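Local coordinates for cellulose-binding protein (Saccharophagus degradans, PDB 2YHG), which may hydrolyse glycosidic bonds in carbohydrate metabolism, this chain being the nucleoside hydrolase-like and C-terminal part of a larger, probably polysaccharide-binding protein, at residues 30-34 with 133-137; 44-48 with 78-82; 58-62 with 104-108; 63-67 with 152-156. All blocks are in the same frame, centred on the assembly; numbering follows the deposited sequence. Where two conformers were deposited one is given.

Contact 1: residues 30-34 with 133-137; sequences RVIHT and LIIAA
Ile-32 meets Leu-133, Ile-134 and Ala-137 where a helix lies on the parallel sheet of the nucleoside hydrolase-like domain. With its 3-2-1-4-5-6 strand order the sheet is Rossmann-like, and strand 30-35 is one of its central strands. Helix 129-139 leads into the neighbouring strand 146-150 and runs almost antiparallel to strand 30-34, at 169° between the two short axes, as expected for a helix of a beta-alpha-beta crossover.

The apolar part centres on Ile-32, whose two branches diverge. CG1 is anti to the carbonyl carbon (chi1 -67°), sending the longer branch out to the helix. Its end, CD1, lies 3.6 Å from CB of Ala-137 and 3.7 Å from CD2 of Leu-133, the leucine branch running alongside but the other way. CG2 faces Ile-134 instead, 4.1 Å from its CG1. Farther along the strand, the Thr-34 methyl only grazes CD1 of Ile-134, while its hydroxyl bonds to the carbonyl of Thr-149.

The polar part belongs to Arg-30. A bend at chi3 (63°) turns its guanidinium to the helix, while NE pairs with Glu-60 and NH1 with the carbonyl of Arg-144. NH2 donates to Ala-137 O at 2.8 Å, approaching from above the carbonyl plane.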
loop_
_atom_site.group_PDB
_atom_site.type_symbol
_atom_site.label_atom_id
_atom_site.label_comp_id
_atom_site.label_asym_id
_atom_site.label_seq_id
_atom_site.Cartn_x
_atom_site.Cartn_y
_atom_site.Cartn_z
ATOM N N ARG A 30 2.660 -1.258 9.010
ATOM C CA ARG A 30 1.636 -0.614 9.823
ATOM C C ARG A 30 0.954 0.450 8.988
ATOM O O ARG A 30 1.625 1.347 8.469
ATOM C CB ARG A 30 2.285 0.036 11.035
ATOM C CG ARG A 30 3.065 -0.930 11.947
ATOM C CD ARG A 30 3.788 -0.195 13.048
ATOM N NE ARG A 30 2.847 0.478 13.934
ATOM C CZ ARG A 30 3.182 1.448 14.774
ATOM N NH1 ARG A 30 4.436 1.925 14.788
ATOM N NH2 ARG A 30 2.278 1.956 15.574
ATOM N N VAL A 31 -0.367 0.420 8.958
ATOM C CA VAL A 31 -1.111 1.345 8.103
ATOM C C VAL A 31 -2.374 1.820 8.806
ATOM O O VAL A 31 -3.097 1.032 9.435
ATOM C CB VAL A 31 -1.474 0.698 6.750
ATOM C CG1 VAL A 31 -2.114 1.747 5.814
ATOM C CG2 VAL A 31 -0.277 0.092 6.070
ATOM N N ILE A 32 -2.660 3.121 8.663
ATOM C CA ILE A 32 -3.870 3.747 9.106
ATOM C C ILE A 32 -4.468 4.418 7.863
ATOM O O ILE A 32 -3.784 5.197 7.201
ATOM C CB ILE A 32 -3.550 4.816 10.164
ATOM C CG1 ILE A 32 -3.020 4.154 11.438
ATOM C CG2 ILE A 32 -4.754 5.714 10.423
ATOM C CD1 ILE A 32 -2.378 5.131 12.405
ATOM N N HIS A 33 -5.755 4.192 7.612
ATOM C CA HIS A 33 -6.445 4.831 6.499
ATOM C C HIS A 33 -7.381 5.891 7.002
ATOM O O HIS A 33 -8.128 5.692 7.958
ATOM C CB HIS A 33 -7.222 3.827 5.686
ATOM C CG HIS A 33 -6.361 2.801 5.075
ATOM N ND1 HIS A 33 -5.307 3.143 4.255
ATOM C CD2 HIS A 33 -6.405 1.446 5.131
ATOM C CE1 HIS A 33 -4.756 2.017 3.830
ATOM N NE2 HIS A 33 -5.384 0.975 4.357
ATOM N N THR A 34 -7.381 7.029 6.306
ATOM C CA THR A 34 -8.421 8.037 6.471
ATOM C C THR A 34 -9.186 8.135 5.166
ATOM O O THR A 34 -8.584 8.073 4.087
ATOM C CB THR A 34 -7.861 9.405 6.936
ATOM O OG1 THR A 34 -7.308 10.185 5.842
ATOM C CG2 THR A 34 -6.803 9.262 8.025
ATOM N N LEU A 133 -5.806 8.940 17.504
ATOM C CA LEU A 133 -5.396 7.580 17.182
ATOM C C LEU A 133 -4.070 7.593 16.427
ATOM O O LEU A 133 -3.167 6.792 16.703
ATOM C CB LEU A 133 -6.520 6.890 16.383
ATOM C CG LEU A 133 -6.288 5.441 15.917
ATOM C CD1 LEU A 133 -7.597 4.835 15.499
ATOM C CD2 LEU A 133 -5.330 5.353 14.702
ATOM N N ILE A 134 -3.909 8.507 15.471
ATOM C CA ILE A 134 -2.685 8.634 14.751
ATOM C C ILE A 134 -1.541 8.975 15.694
ATOM O O ILE A 134 -0.449 8.410 15.596
ATOM C CB ILE A 134 -2.819 9.635 13.581
ATOM C CG1 ILE A 134 -3.775 9.104 12.540
ATOM C CG2 ILE A 134 -1.468 9.964 12.985
ATOM C CD1 ILE A 134 -4.232 10.138 11.536
ATOM N N ILE A 135 -1.731 9.965 16.563
ATOM C CA ILE A 135 -0.685 10.317 17.525
ATOM C C ILE A 135 -0.247 9.082 18.330
ATOM O O ILE A 135 0.946 8.815 18.487
ATOM C CB ILE A 135 -1.116 11.451 18.459
ATOM C CG1 ILE A 135 -1.382 12.741 17.660
ATOM C CG2 ILE A 135 -0.069 11.696 19.540
ATOM C CD1 ILE A 135 -1.945 13.863 18.483
ATOM N N ALA A 136 -1.229 8.355 18.844
ATOM C CA ALA A 136 -0.912 7.209 19.684
ATOM C C ALA A 136 -0.148 6.148 18.921
ATOM O O ALA A 136 0.778 5.513 19.444
ATOM C CB ALA A 136 -2.168 6.628 20.292
ATOM N N ALA A 137 -0.496 5.949 17.655
ATOM C CA ALA A 137 0.199 4.946 16.838
ATOM C C ALA A 137 1.629 5.354 16.572
ATOM O O ALA A 137 2.558 4.540 16.694
ATOM C CB ALA A 137 -0.545 4.745 15.525
#

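Contact 2: residues 44-48 with 78-82; sequences EQSLV and YVDRI
The Tyr-78 ring and the Glu-44 carboxylate meet at a slant, their planes 49° apart. The carboxylate comes obliquely to CD1 and CE1 of the ring: OE2 of Glu-44 is 3.4 Å from CE1 of Tyr-78, and the carboxyl carbon rests close to CD1. A third flat group, the guanidinium of Arg-81, carries a water at its edge, in its plane. That water donates to OE1 of Glu-44 at 2.7 Å and accepts only a weak bond from NH1 of Arg-81. Because Arg-81 also has a second conformer, this bridge is doubtful as a lasting link.

Below the polar end the contact is aliphatic. Ile-82 does most of the work with two arms. CD1 of Ile-82 reaches the root of Glu-44, 3.9 Å from its CB, and crosses that side chain at about a right angle. CG2, set anti to the backbone N by a chi1 of -69° for CG1, lies 3.9 Å from CD2 of Leu-47 and touches CG2 of Val-48 more loosely. The same CD2 of Leu-47 also meets CG2 of Val-79.

Helices 42-52 and 77-93, each following a strand of the parallel sheet, thus pack on one of its faces with their short axes crossing at -38°; Val-79 continues down onto strand 58-64. The chemistry is graded: hydrocarbon fills the side nearer the sheet, whereas the carboxylate of Glu-44, probably charged, lies by exposed Tyr-78, with Arg-81 too far for a salt bridge, though its guanidinium and the water would tend to stabilise that charge.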
loop_
_atom_site.group_PDB
_atom_site.type_symbol
_atom_site.label_atom_id
_atom_site.label_comp_id
_atom_site.label_asym_id
_atom_site.label_seq_id
_atom_site.Cartn_x
_atom_site.Cartn_y
_atom_site.Cartn_z
ATOM N N GLU A 44 -15.721 2.595 -0.554
ATOM C CA GLU A 44 -16.290 1.351 -0.072
ATOM C C GLU A 44 -15.621 0.145 -0.706
ATOM O O GLU A 44 -15.278 -0.837 -0.026
ATOM C CB GLU A 44 -17.783 1.351 -0.322
ATOM C CG GLU A 44 -18.550 2.417 0.421
ATOM C CD GLU A 44 -19.864 2.701 -0.266
ATOM O OE1 GLU A 44 -20.723 1.797 -0.306
ATOM O OE2 GLU A 44 -20.021 3.804 -0.819
ATOM N N GLN A 45 -15.470 0.192 -2.022
ATOM C CA GLN A 45 -14.784 -0.844 -2.750
ATOM C C GLN A 45 -13.393 -1.094 -2.170
ATOM O O GLN A 45 -12.981 -2.239 -1.956
ATOM C CB GLN A 45 -14.629 -0.435 -4.208
ATOM C CG GLN A 45 -15.921 -0.233 -4.999
ATOM C CD GLN A 45 -15.641 0.251 -6.407
ATOM O OE1 GLN A 45 -14.642 0.937 -6.662
ATOM N NE2 GLN A 45 -16.494 -0.139 -7.374
ATOM N N SER A 46 -12.641 -0.020 -1.994
ATOM C CA SER A 46 -11.283 -0.118 -1.501
ATOM C C SER A 46 -11.233 -0.748 -0.122
ATOM O O SER A 46 -10.335 -1.554 0.142
ATOM C CB SER A 46 -10.647 1.276 -1.474
ATOM O OG SER A 46 -10.440 1.785 -2.799
ATOM N N LEU A 47 -12.151 -0.367 0.772
ATOM C CA LEU A 47 -12.125 -0.950 2.098
ATOM C C LEU A 47 -12.394 -2.452 2.042
ATOM O O LEU A 47 -11.756 -3.206 2.777
ATOM C CB LEU A 47 -13.077 -0.230 3.027
ATOM C CG LEU A 47 -13.047 -0.754 4.472
ATOM C CD1 LEU A 47 -11.648 -0.691 5.078
ATOM C CD2 LEU A 47 -14.068 0.001 5.333
ATOM N N VAL A 48 -13.308 -2.897 1.182
ATOM C CA VAL A 48 -13.541 -4.334 1.055
ATOM C C VAL A 48 -12.258 -5.057 0.644
ATOM O O VAL A 48 -11.903 -6.079 1.241
ATOM C CB VAL A 48 -14.698 -4.607 0.076
ATOM C CG1 VAL A 48 -14.758 -6.115 -0.256
ATOM C CG2 VAL A 48 -16.035 -4.124 0.673
ATOM N N TYR A 78 -21.022 3.975 6.941
ATOM C CA TYR A 78 -20.488 3.187 5.822
ATOM C C TYR A 78 -19.525 2.096 6.301
ATOM O O TYR A 78 -19.618 0.939 5.918
ATOM C CB TYR A 78 -19.741 4.058 4.813
ATOM C CG TYR A 78 -20.610 4.824 3.856
ATOM C CD1 TYR A 78 -21.105 4.232 2.723
ATOM C CD2 TYR A 78 -20.900 6.162 4.085
ATOM C CE1 TYR A 78 -21.912 4.986 1.813
ATOM C CE2 TYR A 78 -21.689 6.902 3.222
ATOM C CZ TYR A 78 -22.179 6.325 2.109
ATOM O OH TYR A 78 -22.952 7.086 1.252
ATOM N N VAL A 79 -18.584 2.488 7.141
ATOM C CA VAL A 79 -17.619 1.554 7.664
ATOM C C VAL A 79 -18.307 0.510 8.559
ATOM O O VAL A 79 -17.986 -0.674 8.477
ATOM C CB VAL A 79 -16.463 2.250 8.370
ATOM C CG1 VAL A 79 -15.553 1.245 9.094
ATOM C CG2 VAL A 79 -15.661 3.089 7.379
ATOM N N ASP A 80 -19.277 0.937 9.364
ATOM C CA ASP A 80 -19.974 -0.005 10.228
ATOM C C ASP A 80 -20.564 -1.135 9.391
ATOM O O ASP A 80 -20.543 -2.298 9.781
ATOM C CB ASP A 80 -21.135 0.705 10.944
ATOM C CG ASP A 80 -20.722 1.813 11.891
ATOM O OD1 ASP A 80 -19.536 1.964 12.246
ATOM O OD2 ASP A 80 -21.661 2.544 12.292
ATOM N N ARG A 81 -21.212 -0.774 8.279
ATOM C CA ARG A 81 -21.878 -1.728 7.408
ATOM C C ARG A 81 -20.881 -2.715 6.804
ATOM O O ARG A 81 -21.114 -3.928 6.746
ATOM C CB ARG A 81 -22.625 -0.943 6.319
ATOM C CG ARG A 81 -23.390 -1.763 5.312
ATOM C CD ARG A 81 -24.477 -0.927 4.645
ATOM N NE ARG A 81 -25.042 -1.627 3.513
ATOM C CZ ARG A 81 -24.451 -1.708 2.337
ATOM N NH1 ARG A 81 -23.311 -1.062 2.113
ATOM N NH2 ARG A 81 -25.015 -2.435 1.383
ATOM N N ILE A 82 -19.740 -2.212 6.360
ATOM C CA ILE A 82 -18.719 -3.045 5.772
ATOM C C ILE A 82 -18.100 -3.966 6.844
ATOM O O ILE A 82 -17.869 -5.141 6.556
ATOM C CB ILE A 82 -17.678 -2.195 5.034
ATOM C CG1 ILE A 82 -18.296 -1.564 3.779
ATOM C CG2 ILE A 82 -16.450 -3.022 4.694
ATOM C CD1 ILE A 82 -17.534 -0.433 3.184
HETATM O O HOH W 1 -20.644 -0.486 1.140
#

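Contact 3: residues 58-62 with 104-108; sequences DLEGI and AYLDS
Tyr-105 reaches from its helix to the backbone of strand 58-62, where its hydroxyl donates to the carbonyl O of Leu-59 at 2.8 Å. The bond has good geometry on both sides: the acceptor sits at the ring edge, in the plane of the ring, and the hydroxyl approaches on a lone pair in the carbonyl plane, with a C=O...donor angle of 137°. With CG anti to the backbone N (chi1 172°), the ring extends out from the helix far enough to make this bond.

The next residue lies beside the same hydroxyl. CA of Glu-60 is 3.5 Å from OH of Tyr-105, and the aliphatic CG of Glu-60 passes slightly farther off, its carboxylate being taken by Arg-30.

Strand 58-64 stands next to the outermost strand 110-112 in the parallel sheet of the nucleoside hydrolase-like domain. Helix 103-108 leads straight into that edge strand, so the contact ties the final part of a beta-alpha-beta connection to the strand beside which the chain then runs.

Apolar packing is confined to the leucines and Ile-62. CD2 of Leu-106 comes 4.0 Å from CD2 of Leu-59, the two side chains set roughly perpendicular, although Leu-59 has a second conformer. The same methyl is only loosely against CD1 of Ile-62, at 4.5 Å; Leu-106 also packs on Leu-83 and Tyr-86 of helix 77-93. At the backbone of the tyrosine, OG of Ser-108 donates to O of Tyr-105 at 2.7 Å.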
loop_
_atom_site.group_PDB
_atom_site.type_symbol
_atom_site.label_atom_id
_atom_site.label_comp_id
_atom_site.label_asym_id
_atom_site.label_seq_id
_atom_site.Cartn_x
_atom_site.Cartn_y
_atom_site.Cartn_z
ATOM N N ASP A 58 -0.568 -4.779 9.375
ATOM C CA ASP A 58 -1.045 -4.385 10.679
ATOM C C ASP A 58 -1.862 -3.116 10.519
ATOM O O ASP A 58 -1.337 -1.989 10.580
ATOM C CB ASP A 58 0.098 -4.210 11.662
ATOM C CG ASP A 58 0.565 -5.558 12.215
ATOM O OD1 ASP A 58 -0.287 -6.374 12.632
ATOM O OD2 ASP A 58 1.785 -5.819 12.218
ATOM N N LEU A 59 -3.145 -3.307 10.252
ATOM C CA LEU A 59 -4.057 -2.175 10.113
ATOM C C LEU A 59 -4.316 -1.617 11.517
ATOM O O LEU A 59 -4.741 -2.350 12.395
ATOM C CB LEU A 59 -5.330 -2.638 9.387
ATOM C CG LEU A 59 -6.488 -1.679 9.095
ATOM C CD1 LEU A 59 -6.070 -0.525 8.255
ATOM C CD2 LEU A 59 -7.642 -2.425 8.460
ATOM N N GLU A 60 -4.153 -0.313 11.670
ATOM C CA GLU A 60 -4.246 0.326 12.977
ATOM C C GLU A 60 -5.287 1.440 13.048
ATOM O O GLU A 60 -5.550 1.978 14.101
ATOM C CB GLU A 60 -2.874 0.836 13.439
ATOM C CG GLU A 60 -1.930 -0.298 13.681
ATOM C CD GLU A 60 -0.565 0.091 14.221
ATOM O OE1 GLU A 60 -0.429 1.173 14.798
ATOM O OE2 GLU A 60 0.373 -0.773 14.188
ATOM N N GLY A 61 -5.951 1.756 11.941
ATOM C CA GLY A 61 -7.046 2.712 11.980
ATOM C C GLY A 61 -7.850 2.709 10.705
ATOM O O GLY A 61 -7.287 2.578 9.633
ATOM N N ILE A 62 -9.150 2.874 10.854
ATOM C CA ILE A 62 -10.068 3.110 9.755
ATOM C C ILE A 62 -10.856 4.348 10.128
ATOM O O ILE A 62 -11.753 4.283 10.968
ATOM C CB ILE A 62 -11.006 1.913 9.476
ATOM C CG1 ILE A 62 -10.244 0.602 9.298
ATOM C CG2 ILE A 62 -11.908 2.246 8.276
ATOM C CD1 ILE A 62 -11.124 -0.619 9.383
ATOM N N ALA A 104 -13.772 -7.660 16.411
ATOM C CA ALA A 104 -13.782 -6.783 17.553
ATOM C C ALA A 104 -12.646 -5.752 17.478
ATOM O O ALA A 104 -12.822 -4.597 17.861
ATOM C CB ALA A 104 -13.704 -7.583 18.876
ATOM N N TYR A 105 -11.463 -6.198 17.080
ATOM C CA TYR A 105 -10.356 -5.270 16.939
ATOM C C TYR A 105 -10.666 -4.188 15.895
ATOM O O TYR A 105 -10.447 -3.001 16.130
ATOM C CB TYR A 105 -9.072 -6.000 16.599
ATOM C CG TYR A 105 -7.960 -5.042 16.268
ATOM C CD1 TYR A 105 -7.388 -4.247 17.236
ATOM C CD2 TYR A 105 -7.583 -4.848 14.948
ATOM C CE1 TYR A 105 -6.420 -3.308 16.892
ATOM C CE2 TYR A 105 -6.607 -3.928 14.595
ATOM C CZ TYR A 105 -6.054 -3.147 15.558
ATOM O OH TYR A 105 -5.063 -2.257 15.217
ATOM N N LEU A 106 -11.202 -4.592 14.754
ATOM C CA LEU A 106 -11.521 -3.614 13.716
ATOM C C LEU A 106 -12.572 -2.634 14.183
ATOM O O LEU A 106 -12.460 -1.442 13.920
ATOM C CB LEU A 106 -11.979 -4.284 12.437
ATOM C CG LEU A 106 -10.908 -5.079 11.712
ATOM C CD1 LEU A 106 -11.476 -5.639 10.418
ATOM C CD2 LEU A 106 -9.639 -4.291 11.433
ATOM N N ASP A 107 -13.560 -3.109 14.933
ATOM C CA ASP A 107 -14.545 -2.209 15.486
ATOM C C ASP A 107 -13.860 -1.146 16.356
ATOM O O ASP A 107 -14.263 0.024 16.357
ATOM C CB ASP A 107 -15.551 -2.968 16.351
ATOM C CG ASP A 107 -16.447 -3.921 15.570
ATOM O OD1 ASP A 107 -16.583 -3.782 14.339
ATOM O OD2 ASP A 107 -16.971 -4.874 16.216
ATOM N N SER A 108 -12.839 -1.548 17.123
ATOM C CA SER A 108 -12.178 -0.640 18.038
ATOM C C SER A 108 -11.379 0.480 17.370
ATOM O O SER A 108 -11.091 1.468 17.998
ATOM C CB SER A 108 -11.273 -1.413 19.003
ATOM O OG SER A 108 -10.035 -1.766 18.445
#

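Contact 4: residues 63-67 with 152-156; sequences ITTTG and GGCNT
Gly-152 lies close against the backbone of Thr-66 and Gly-67, beside Asp-36 and Trp-151 of the calcium site. Gly-153 follows with the one backbone bond across the contact: its N-H points to Thr-66 O at 2.9 Å, on a lone pair in the carbonyl plane, with an N-H...O angle of 154°. Having no side chains, the glycines let the two loops come very near, CA of Gly-67 being 4.2 Å from CA of Gly-153.

Cys-154, at the N-cap position of helix 155-167, turns away into a disulfide with Cys-150. Asn-155 then brings its amide back across: OD1 is 3.5 Å from OG1 of Thr-65 and 3.7 Å from OG1 of Thr-66, while ND2 is bonded to the carbonyls of Gly-116 and Gly-118. With CG held between the backbone N and the carbonyl carbon (chi1 75°), the amide rises toward the strand end. Thr-156 divides its two branches: CG2 lies 4.1 Å from CG2 of Ile-63, and OG1 stands 3.1 Å from OG1 of Thr-65.

The buried hydroxyls find partners in a third loop, Thr-65 and Thr-156 at Gln-114 and Thr-66 at Gly-116. Polar groups therefore hold the strand-end loops to the start of helix 155-167, at the C-terminal ends of the parallel strands, where nucleoside hydrolases likewise place their calcium site.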
loop_
_atom_site.group_PDB
_atom_site.type_symbol
_atom_site.label_atom_id
_atom_site.label_comp_id
_atom_site.label_asym_id
_atom_site.label_seq_id
_atom_site.Cartn_x
_atom_site.Cartn_y
_atom_site.Cartn_z
ATOM N N ILE A 63 -10.471 5.491 9.562
ATOM C CA ILE A 63 -10.923 6.774 10.052
ATOM C C ILE A 63 -11.813 7.452 9.022
ATOM O O ILE A 63 -11.376 7.706 7.916
ATOM C CB ILE A 63 -9.693 7.680 10.359
ATOM C CG1 ILE A 63 -8.880 7.092 11.517
ATOM C CG2 ILE A 63 -10.144 9.108 10.670
ATOM C CD1 ILE A 63 -7.515 7.712 11.706
ATOM N N THR A 64 -13.058 7.733 9.394
ATOM C CA THR A 64 -13.994 8.398 8.510
ATOM C C THR A 64 -13.834 9.913 8.638
ATOM O O THR A 64 -13.887 10.471 9.732
ATOM C CB THR A 64 -15.438 7.989 8.892
ATOM O OG1 THR A 64 -15.643 6.612 8.568
ATOM C CG2 THR A 64 -16.472 8.824 8.131
ATOM N N THR A 65 -13.659 10.585 7.499
ATOM C CA THR A 65 -13.333 12.008 7.477
ATOM C C THR A 65 -13.810 12.623 6.154
ATOM O O THR A 65 -14.759 12.136 5.523
ATOM C CB THR A 65 -11.832 12.208 7.775
ATOM O OG1 THR A 65 -11.505 13.583 7.967
ATOM C CG2 THR A 65 -10.946 11.603 6.753
ATOM N N THR A 66 -13.204 13.744 5.784
ATOM C CA THR A 66 -13.657 14.617 4.719
ATOM C C THR A 66 -12.618 14.701 3.611
ATOM O O THR A 66 -11.501 14.200 3.687
ATOM C CB THR A 66 -13.890 16.017 5.306
ATOM O OG1 THR A 66 -12.635 16.433 5.833
ATOM C CG2 THR A 66 -15.003 16.025 6.368
ATOM N N GLY A 67 -13.020 15.412 2.564
ATOM C CA GLY A 67 -12.112 15.903 1.528
ATOM C C GLY A 67 -12.887 16.868 0.652
ATOM O O GLY A 67 -14.035 17.187 0.956
ATOM N N GLY A 152 -9.443 10.533 1.078
ATOM C CA GLY A 152 -9.991 11.861 0.843
ATOM C C GLY A 152 -8.876 12.858 1.153
ATOM O O GLY A 152 -7.765 12.741 0.645
ATOM N N GLY A 153 -9.200 13.853 1.988
ATOM C CA GLY A 153 -8.196 14.799 2.422
ATOM C C GLY A 153 -7.221 14.201 3.436
ATOM O O GLY A 153 -7.353 13.051 3.853
ATOM N N CYS A 154 -6.219 14.994 3.805
ATOM C CA CYS A 154 -5.241 14.577 4.807
ATOM C C CYS A 154 -5.422 15.288 6.141
ATOM O O CYS A 154 -4.545 15.143 7.024
ATOM C CB CYS A 154 -3.809 14.777 4.329
ATOM S SG CYS A 154 -3.305 13.905 2.826
ATOM N N ASN A 155 -6.513 16.032 6.365
ATOM C CA ASN A 155 -6.553 16.869 7.531
ATOM C C ASN A 155 -6.590 16.158 8.873
ATOM O O ASN A 155 -6.282 16.800 9.884
ATOM C CB ASN A 155 -7.596 17.971 7.446
ATOM C CG ASN A 155 -9.029 17.507 7.633
ATOM O OD1 ASN A 155 -9.354 16.319 7.605
ATOM N ND2 ASN A 155 -9.907 18.464 7.855
ATOM N N THR A 156 -6.957 14.886 8.950
ATOM C CA THR A 156 -6.873 14.179 10.234
ATOM C C THR A 156 -5.426 13.935 10.607
ATOM O O THR A 156 -5.037 13.995 11.783
ATOM C CB THR A 156 -7.684 12.880 10.218
ATOM O OG1 THR A 156 -9.036 13.131 9.792
ATOM C CG2 THR A 156 -7.733 12.257 11.582
#

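How the contacts relate
From the N terminus, strand 30-35 opens the loop that contact 1 closes at helix 129-139. Inside it lie contact 2, which closes the loop from helix 42-52 to helix 77-93, and contact 3, from strand 58-64 to helix 103-108; these two cross each other. Contact 4 starts at the far end of strand 58-64 and closes last, at the head of helix 155-167, crossing the other three. Strands 30-35 and 58-64 are neighbours, so contacts 1, 3 and 4 share one sheet: Val-31 O probably accepts from Glu-60 N, and Ile-32 packs on Ile-63. Contact 2 lies against it through Val-79 and Leu-47, which both reach Ile-62.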